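Local coordinates for protein DNA polymerase beta (Leishmania infantum, PDB 4P4M) that extends DNA primers by template-directed transfer of deoxynucleotides, as a family X DNA polymerase probably serving base excision repair, at residues N152-M157 with H191-D196; I181-S186 with V197-S202. All coordinates share one frame; numbering follows the deposited sequence. Where two conformers were deposited one is given.

How the interactions relate
Interaction 1 and interaction 2 share the long strand 193-203 of the palm sheet: 152-157 pairs with its beginning, 181-186 with its later part, and the two contacts lie about 14 Å apart, centre to centre. Both contacts reach one magnesium ion, bound by Asp196 OD1 from interaction 1 and Asp198 OD2 from interaction 2, with the triphosphate of the bound dideoxythymidine triphosphate and water 1 also in its shell. The contacts touch directly as well. Ser194 OG lies 2.7 Å from Ser186 OG, a probable hydrogen bond, and His191 N lies 3.0 Å from Ser186 O, probably another. Ile155 CD1 packs on Val197 CG2 at 3.9 Å.

Interaction 1 (N152-M157 with H191-D196); sequences NEKIPM and HPFSGD. With MG (magnesium ion), chain E; D3T (2',3'-dideoxy-thymidine-5'-triphosphate), chain D.
With CG of Lys154 in the crowded position between backbone N and carbonyl carbon (chi1 42°) and a bend at chi4, the lysine chain crosses Phe193 obliquely and returns its amine to the ring; CG of Phe193 stands beside its own backbone N (chi1 -59°). NZ of Lys154 ends 3.3 Å from the centroid of the Phe193 ring, almost exactly on the ring normal, a cation-pi contact over one face. CB and CD of the lysine pass alongside Phe193 CB, so the aliphatic part packs too. Pro156 CA meets CD1 of the same ring, on the sheet face that Pro156 and Phe193 share.

The backbones carry the rest: strand 155-156 pairs antiparallel with 193-194. Ile155 and Ser194 form the hydrogen-bonded pair: Ile155 N donates to Ser194 O at 2.8 Å and Ser194 N to Ile155 O at 2.9 Å, both in the carbonyl planes. Past the last bridge, Met157 N, first residue after the N-cap Pro156 of helix 157-175, donates to Pro192 O at 2.9 Å, from above the carbonyl plane.

Beyond the pairing, Gly195 N donates to D3T O3G at 2.9 Å, and a CB on Gly195 would clash with the gamma phosphate. Asp196 CG also takes the crowded position, placing OD1 2.2 Å from magnesium, while Asp196 O accepts from the metal-bound water 1. Asp273 lies close to Asp196 OD2, a crowding of negative charge that the magnesium probably offsets, helping to keep Asp196 ionised as a ligand.

Interaction 2 (I181-S186 with V197-S202); sequences ILICGS and VDAILS. With MG (magnesium ion), chain E; D3T (2',3'-dideoxy-thymidine-5'-triphosphate), chain D.
Asp198 leaves strand 197-202 with its CB directed toward 181-186, 4.0 Å from Gly185 N. Its CG, set beside the backbone N (chi1 -59°), lies near D3T C5', and there the carboxylate divides. OD2 binds magnesium at 2.2 Å and sits 3.4 Å from Gly185 CA; OD1 stays outside bonding distance of the metal and faces D3T O1A. A CB on Gly185 would run into OD2, and the residue's phi is positive (59°), so the backbone turns tightly past the carboxylate.

That turn presents helix 185-188 to the nucleotide: Ser186 N donates to D3T O1B, and Ser186 OG to D3T O3G at 2.7 Å. Water 2 bridges Cys184 O and Asp198 N beside it.

Farther from the metal the strands run antiparallel, the axes of segments 181-183 and 197-202 coming within 4.7 Å at closest approach. Leu182 and Ile200 are the hydrogen-bonded pair, with Ile200 N to Leu182 O at 2.8 Å nearly straight, and Cys184 N donates to Asp198 O nearly along the C=O axis. Ile183 CD1 meets Ala199 CB at 3.6 Å, and Ile181 CD1 meets Leu201 CD1 on that same face, which helix 157-175 covers; Cys184 SG touches Ile200 CD1 close to helix 282-290. A strand running into a Gly-Ser motif at the start of a helix, paired with a strand carrying metal-binding aspartates, is characteristic of the nucleotidyltransferase palm of family X polymerases.

Interaction 1 (N152-M157 with H191-D196)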
loop_
_atom_site.group_PDB
_atom_site.type_symbol
_atom_site.label_atom_id
_atom_site.label_comp_id
_atom_site.label_asym_id
_atom_site.label_seq_id
_atom_site.Cartn_x
_atom_site.Cartn_y
_atom_site.Cartn_z
ATOM N N ASN A 152 13.302 -4.883 9.108
ATOM C CA ASN A 152 13.267 -6.335 9.267
ATOM C C ASN A 152 12.576 -6.821 10.546
ATOM O O ASN A 152 12.553 -8.020 10.817
ATOM C CB ASN A 152 14.678 -6.920 9.184
ATOM C CG ASN A 152 15.289 -6.759 7.815
ATOM O OD1 ASN A 152 14.581 -6.696 6.810
ATOM N ND2 ASN A 152 16.611 -6.689 7.767
ATOM N N GLU A 153 12.022 -5.903 11.335
ATOM C CA GLU A 153 11.313 -6.295 12.562
ATOM C C GLU A 153 9.795 -6.294 12.304
ATOM O O GLU A 153 9.286 -5.395 11.660
ATOM C CB GLU A 153 11.664 -5.336 13.702
ATOM C CG GLU A 153 13.154 -5.363 14.084
ATOM C CD GLU A 153 13.564 -6.688 14.701
ATOM O OE1 GLU A 153 12.870 -7.132 15.635
ATOM O OE2 GLU A 153 14.568 -7.292 14.249
ATOM N N LYS A 154 9.080 -7.310 12.782
ATOM C CA LYS A 154 7.636 -7.348 12.575
ATOM C C LYS A 154 6.890 -6.529 13.629
ATOM O O LYS A 154 7.379 -6.332 14.738
ATOM C CB LYS A 154 7.116 -8.792 12.498
ATOM C CG LYS A 154 7.707 -9.768 13.514
ATOM C CD LYS A 154 7.440 -11.215 13.085
ATOM C CE LYS A 154 8.025 -12.237 14.050
ATOM N NZ LYS A 154 7.313 -12.278 15.354
ATOM N N ILE A 155 5.712 -6.033 13.255
ATOM C CA ILE A 155 4.876 -5.217 14.140
ATOM C C ILE A 155 3.854 -6.101 14.877
ATOM O O ILE A 155 3.033 -6.752 14.232
ATOM C CB ILE A 155 4.063 -4.177 13.325
ATOM C CG1 ILE A 155 4.958 -3.445 12.304
ATOM C CG2 ILE A 155 3.353 -3.195 14.267
ATOM C CD1 ILE A 155 4.188 -2.494 11.374
ATOM N N PRO A 156 3.882 -6.110 16.222
ATOM C CA PRO A 156 2.872 -6.865 16.975
ATOM C C PRO A 156 1.494 -6.225 16.809
ATOM O O PRO A 156 1.399 -4.998 16.719
ATOM C CB PRO A 156 3.318 -6.716 18.440
ATOM C CG PRO A 156 4.678 -6.096 18.404
ATOM C CD PRO A 156 4.775 -5.344 17.106
ATOM N N MET A 157 0.446 -7.045 16.790
ATOM C CA MET A 157 -0.920 -6.547 16.631
ATOM C C MET A 157 -1.235 -5.381 17.569
ATOM O O MET A 157 -1.852 -4.397 17.156
ATOM C CB MET A 157 -1.948 -7.677 16.816
ATOM C CG MET A 157 -3.403 -7.201 16.820
ATOM S SD MET A 157 -4.629 -8.529 16.937
ATOM C CE MET A 157 -4.493 -9.277 15.319
ATOM N N HIS A 191 -3.629 -11.411 11.736
ATOM C CA HIS A 191 -2.324 -11.994 12.049
ATOM C C HIS A 191 -1.767 -11.368 13.329
ATOM O O HIS A 191 -1.918 -10.167 13.553
ATOM C CB HIS A 191 -1.335 -11.786 10.891
ATOM C CG HIS A 191 -1.668 -12.570 9.653
ATOM N ND1 HIS A 191 -0.718 -12.911 8.716
ATOM C CD2 HIS A 191 -2.844 -13.067 9.206
ATOM C CE1 HIS A 191 -1.297 -13.593 7.738
ATOM N NE2 HIS A 191 -2.580 -13.701 8.007
ATOM N N PRO A 192 -1.126 -12.183 14.182
ATOM C CA PRO A 192 -0.507 -11.636 15.399
ATOM C C PRO A 192 0.642 -10.659 15.110
ATOM O O PRO A 192 0.937 -9.823 15.968
ATOM C CB PRO A 192 -0.005 -12.892 16.146
ATOM C CG PRO A 192 0.001 -13.983 15.126
ATOM C CD PRO A 192 -1.110 -13.657 14.162
ATOM N N PHE A 193 1.278 -10.770 13.944
ATOM C CA PHE A 193 2.296 -9.803 13.519
ATOM C C PHE A 193 2.067 -9.365 12.075
ATOM O O PHE A 193 1.500 -10.117 11.277
ATOM C CB PHE A 193 3.708 -10.395 13.651
ATOM C CG PHE A 193 4.057 -10.813 15.050
ATOM C CD1 PHE A 193 4.608 -9.904 15.942
ATOM C CD2 PHE A 193 3.819 -12.111 15.481
ATOM C CE1 PHE A 193 4.922 -10.285 17.239
ATOM C CE2 PHE A 193 4.132 -12.495 16.775
ATOM C CZ PHE A 193 4.680 -11.582 17.655
ATOM N N SER A 194 2.530 -8.160 11.736
ATOM C CA SER A 194 2.442 -7.653 10.366
ATOM C C SER A 194 3.766 -7.015 9.946
ATOM O O SER A 194 4.515 -6.509 10.783
ATOM C CB SER A 194 1.326 -6.613 10.238
ATOM O OG SER A 194 0.036 -7.194 10.382
ATOM N N GLY A 195 4.037 -7.020 8.644
ATOM C CA GLY A 195 5.263 -6.440 8.124
ATOM C C GLY A 195 5.230 -4.918 8.056
ATOM O O GLY A 195 6.249 -4.266 8.278
ATOM N N ASP A 196 4.065 -4.353 7.745
ATOM C CA ASP A 196 3.924 -2.901 7.569
ATOM C C ASP A 196 2.524 -2.457 8.001
ATOM O O ASP A 196 1.737 -3.260 8.528
ATOM C CB ASP A 196 4.224 -2.489 6.115
ATOM C CG ASP A 196 3.066 -2.787 5.151
ATOM O OD1 ASP A 196 2.240 -3.648 5.475
ATOM O OD2 ASP A 196 2.955 -2.150 4.078
HETATM MG MG MG E . 0.986 -5.286 4.847
HETATM P PA D3T D . 1.654 -6.511 1.893
HETATM O O1A D3T D . 1.779 -5.349 2.819
HETATM O O2A D3T D . 2.807 -6.672 0.942
HETATM O "O5'" D3T D . 0.571 -5.677 0.744
HETATM C "C5'" D3T D . -0.607 -5.305 1.254
HETATM C "C4'" D3T D . -1.809 -5.738 0.326
HETATM O "O4'" D3T D . -1.536 -5.411 -1.041
HETATM C "C1'" D3T D . -2.052 -6.395 -1.874
HETATM N N1 D3T D . -0.980 -6.893 -2.787
HETATM C C6 D3T D . 0.292 -7.112 -2.286
HETATM C C2 D3T D . -1.289 -7.193 -4.173
HETATM O O2 D3T D . -2.397 -7.018 -4.620
HETATM N N3 D3T D . -0.234 -7.695 -4.977
HETATM C C4 D3T D . 0.960 -7.870 -4.426
HETATM O O4 D3T D . 1.940 -8.348 -5.220
HETATM C C5 D3T D . 1.320 -7.599 -3.072
HETATM C C5M D3T D . 2.698 -7.850 -2.603
HETATM C "C2'" D3T D . -2.573 -7.572 -1.017
HETATM C "C3'" D3T D . -1.988 -7.273 0.348
HETATM O O3A D3T D . 0.734 -7.722 2.178
HETATM P PB D3T D . 0.318 -8.202 3.802
HETATM O O1B D3T D . -0.256 -6.924 4.312
HETATM O O2B D3T D . -0.683 -9.231 3.364
HETATM O O3B D3T D . 1.459 -8.784 4.649
HETATM P PG D3T D . 2.665 -8.112 5.648
HETATM O O1G D3T D . 2.503 -6.622 5.606
HETATM O O2G D3T D . 3.947 -8.589 4.984
HETATM O O3G D3T D . 2.369 -8.687 7.017
HETATM O O HOH W 1 0.137 -5.154 6.963
#

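Interaction 2 (I181-S186 with V197-S202)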
loop_
_atom_site.group_PDB
_atom_site.type_symbol
_atom_site.label_atom_id
_atom_site.label_comp_id
_atom_site.label_asym_id
_atom_site.label_seq_id
_atom_site.Cartn_x
_atom_site.Cartn_y
_atom_site.Cartn_z
ATOM N N ILE A 181 -10.065 6.861 7.896
ATOM C CA ILE A 181 -8.913 5.963 7.765
ATOM C C ILE A 181 -9.311 4.535 8.141
ATOM O O ILE A 181 -9.978 4.316 9.166
ATOM C CB ILE A 181 -7.744 6.393 8.698
ATOM C CG1 ILE A 181 -7.095 7.689 8.215
ATOM C CG2 ILE A 181 -6.693 5.274 8.786
ATOM C CD1 ILE A 181 -6.125 7.506 7.040
ATOM N N LEU A 182 -8.899 3.572 7.312
ATOM C CA LEU A 182 -9.109 2.140 7.565
ATOM C C LEU A 182 -7.778 1.401 7.378
ATOM O O LEU A 182 -7.101 1.588 6.363
ATOM C CB LEU A 182 -10.140 1.562 6.582
ATOM C CG LEU A 182 -11.581 2.097 6.619
ATOM C CD1 LEU A 182 -12.269 2.007 5.250
ATOM C CD2 LEU A 182 -12.409 1.381 7.692
ATOM N N ILE A 183 -7.404 0.565 8.342
ATOM C CA ILE A 183 -6.166 -0.211 8.238
ATOM C C ILE A 183 -6.492 -1.623 7.743
ATOM O O ILE A 183 -7.305 -2.324 8.353
ATOM C CB ILE A 183 -5.419 -0.298 9.595
ATOM C CG1 ILE A 183 -5.208 1.103 10.196
ATOM C CG2 ILE A 183 -4.092 -1.039 9.428
ATOM C CD1 ILE A 183 -4.421 2.081 9.295
ATOM N N CYS A 184 -5.863 -2.030 6.645
ATOM C CA CYS A 184 -6.118 -3.333 6.027
ATOM C C CYS A 184 -4.918 -4.267 6.185
ATOM O O CYS A 184 -4.413 -4.419 7.283
ATOM C CB CYS A 184 -6.500 -3.163 4.555
ATOM S SG CYS A 184 -8.038 -2.200 4.352
ATOM N N GLY A 185 -4.457 -4.879 5.091
ATOM C CA GLY A 185 -3.305 -5.772 5.154
ATOM C C GLY A 185 -3.486 -6.969 6.091
ATOM O O GLY A 185 -4.607 -7.355 6.418
ATOM N N SER A 186 -2.373 -7.561 6.525
ATOM C CA SER A 186 -2.414 -8.748 7.379
ATOM C C SER A 186 -2.979 -8.474 8.776
ATOM O O SER A 186 -3.428 -9.395 9.460
ATOM C CB SER A 186 -1.020 -9.395 7.480
ATOM O OG SER A 186 -0.089 -8.476 8.027
ATOM N N VAL A 197 2.222 -1.181 7.794
ATOM C CA VAL A 197 0.881 -0.651 8.040
ATOM C C VAL A 197 0.247 -0.255 6.699
ATOM O O VAL A 197 0.767 0.629 6.020
ATOM C CB VAL A 197 0.944 0.594 8.957
ATOM C CG1 VAL A 197 -0.470 1.176 9.168
ATOM C CG2 VAL A 197 1.578 0.246 10.292
ATOM N N ASP A 198 -0.857 -0.908 6.312
ATOM C CA ASP A 198 -1.545 -0.601 5.055
ATOM C C ASP A 198 -2.826 0.181 5.308
ATOM O O ASP A 198 -3.822 -0.383 5.782
ATOM C CB ASP A 198 -1.900 -1.885 4.290
ATOM C CG ASP A 198 -0.673 -2.718 3.946
ATOM O OD1 ASP A 198 0.207 -2.231 3.203
ATOM O OD2 ASP A 198 -0.595 -3.869 4.421
ATOM N N ALA A 199 -2.810 1.472 4.988
ATOM C CA ALA A 199 -3.955 2.328 5.276
ATOM C C ALA A 199 -4.676 2.782 4.000
ATOM O O ALA A 199 -4.039 3.018 2.969
ATOM C CB ALA A 199 -3.512 3.547 6.093
ATOM N N ILE A 200 -6.004 2.880 4.084
ATOM C CA ILE A 200 -6.817 3.538 3.056
ATOM C C ILE A 200 -7.364 4.848 3.605
ATOM O O ILE A 200 -7.948 4.889 4.695
ATOM C CB ILE A 200 -8.032 2.667 2.619
ATOM C CG1 ILE A 200 -7.563 1.357 1.989
ATOM C CG2 ILE A 200 -8.952 3.456 1.643
ATOM C CD1 ILE A 200 -8.704 0.327 1.801
ATOM N N LEU A 201 -7.153 5.922 2.849
ATOM C CA LEU A 201 -7.748 7.218 3.147
ATOM C C LEU A 201 -8.869 7.460 2.130
ATOM O O LEU A 201 -8.645 7.353 0.929
ATOM C CB LEU A 201 -6.672 8.304 3.041
ATOM C CG LEU A 201 -7.110 9.767 3.147
ATOM C CD1 LEU A 201 -7.675 10.067 4.543
ATOM C CD2 LEU A 201 -5.946 10.702 2.803
ATOM N N SER A 202 -10.075 7.772 2.597
ATOM C CA SER A 202 -11.189 7.974 1.673
ATOM C C SER A 202 -12.263 8.903 2.239
ATOM O O SER A 202 -12.389 9.048 3.459
ATOM C CB SER A 202 -11.821 6.626 1.304
ATOM O OG SER A 202 -12.420 5.999 2.439
HETATM MG MG MG E . 0.986 -5.286 4.847
HETATM P PA D3T D . 1.654 -6.511 1.893
HETATM O O1A D3T D . 1.779 -5.349 2.819
HETATM O O2A D3T D . 2.807 -6.672 0.942
HETATM O "O5'" D3T D . 0.571 -5.677 0.744
HETATM C "C5'" D3T D . -0.607 -5.305 1.254
HETATM C "C4'" D3T D . -1.809 -5.738 0.326
HETATM O "O4'" D3T D . -1.536 -5.411 -1.041
HETATM C "C1'" D3T D . -2.052 -6.395 -1.874
HETATM N N1 D3T D . -0.980 -6.893 -2.787
HETATM C C6 D3T D . 0.292 -7.112 -2.286
HETATM C C2 D3T D . -1.289 -7.193 -4.173
HETATM O O2 D3T D . -2.397 -7.018 -4.620
HETATM N N3 D3T D . -0.234 -7.695 -4.977
HETATM C C4 D3T D . 0.960 -7.870 -4.426
HETATM O O4 D3T D . 1.940 -8.348 -5.220
HETATM C C5 D3T D . 1.320 -7.599 -3.072
HETATM C C5M D3T D . 2.698 -7.850 -2.603
HETATM C "C2'" D3T D . -2.573 -7.572 -1.017
HETATM C "C3'" D3T D . -1.988 -7.273 0.348
HETATM O O3A D3T D . 0.734 -7.722 2.178
HETATM P PB D3T D . 0.318 -8.202 3.802
HETATM O O1B D3T D . -0.256 -6.924 4.312
HETATM O O2B D3T D . -0.683 -9.231 3.364
HETATM O O3B D3T D . 1.459 -8.784 4.649
HETATM P PG D3T D . 2.665 -8.112 5.648
HETATM O O1G D3T D . 2.503 -6.622 5.606
HETATM O O2G D3T D . 3.947 -8.589 4.984
HETATM O O3G D3T D . 2.369 -8.687 7.017
HETATM O O HOH W 2 -1.734 -3.404 7.780
HETATM O O HOH W 1 0.137 -5.154 6.963
#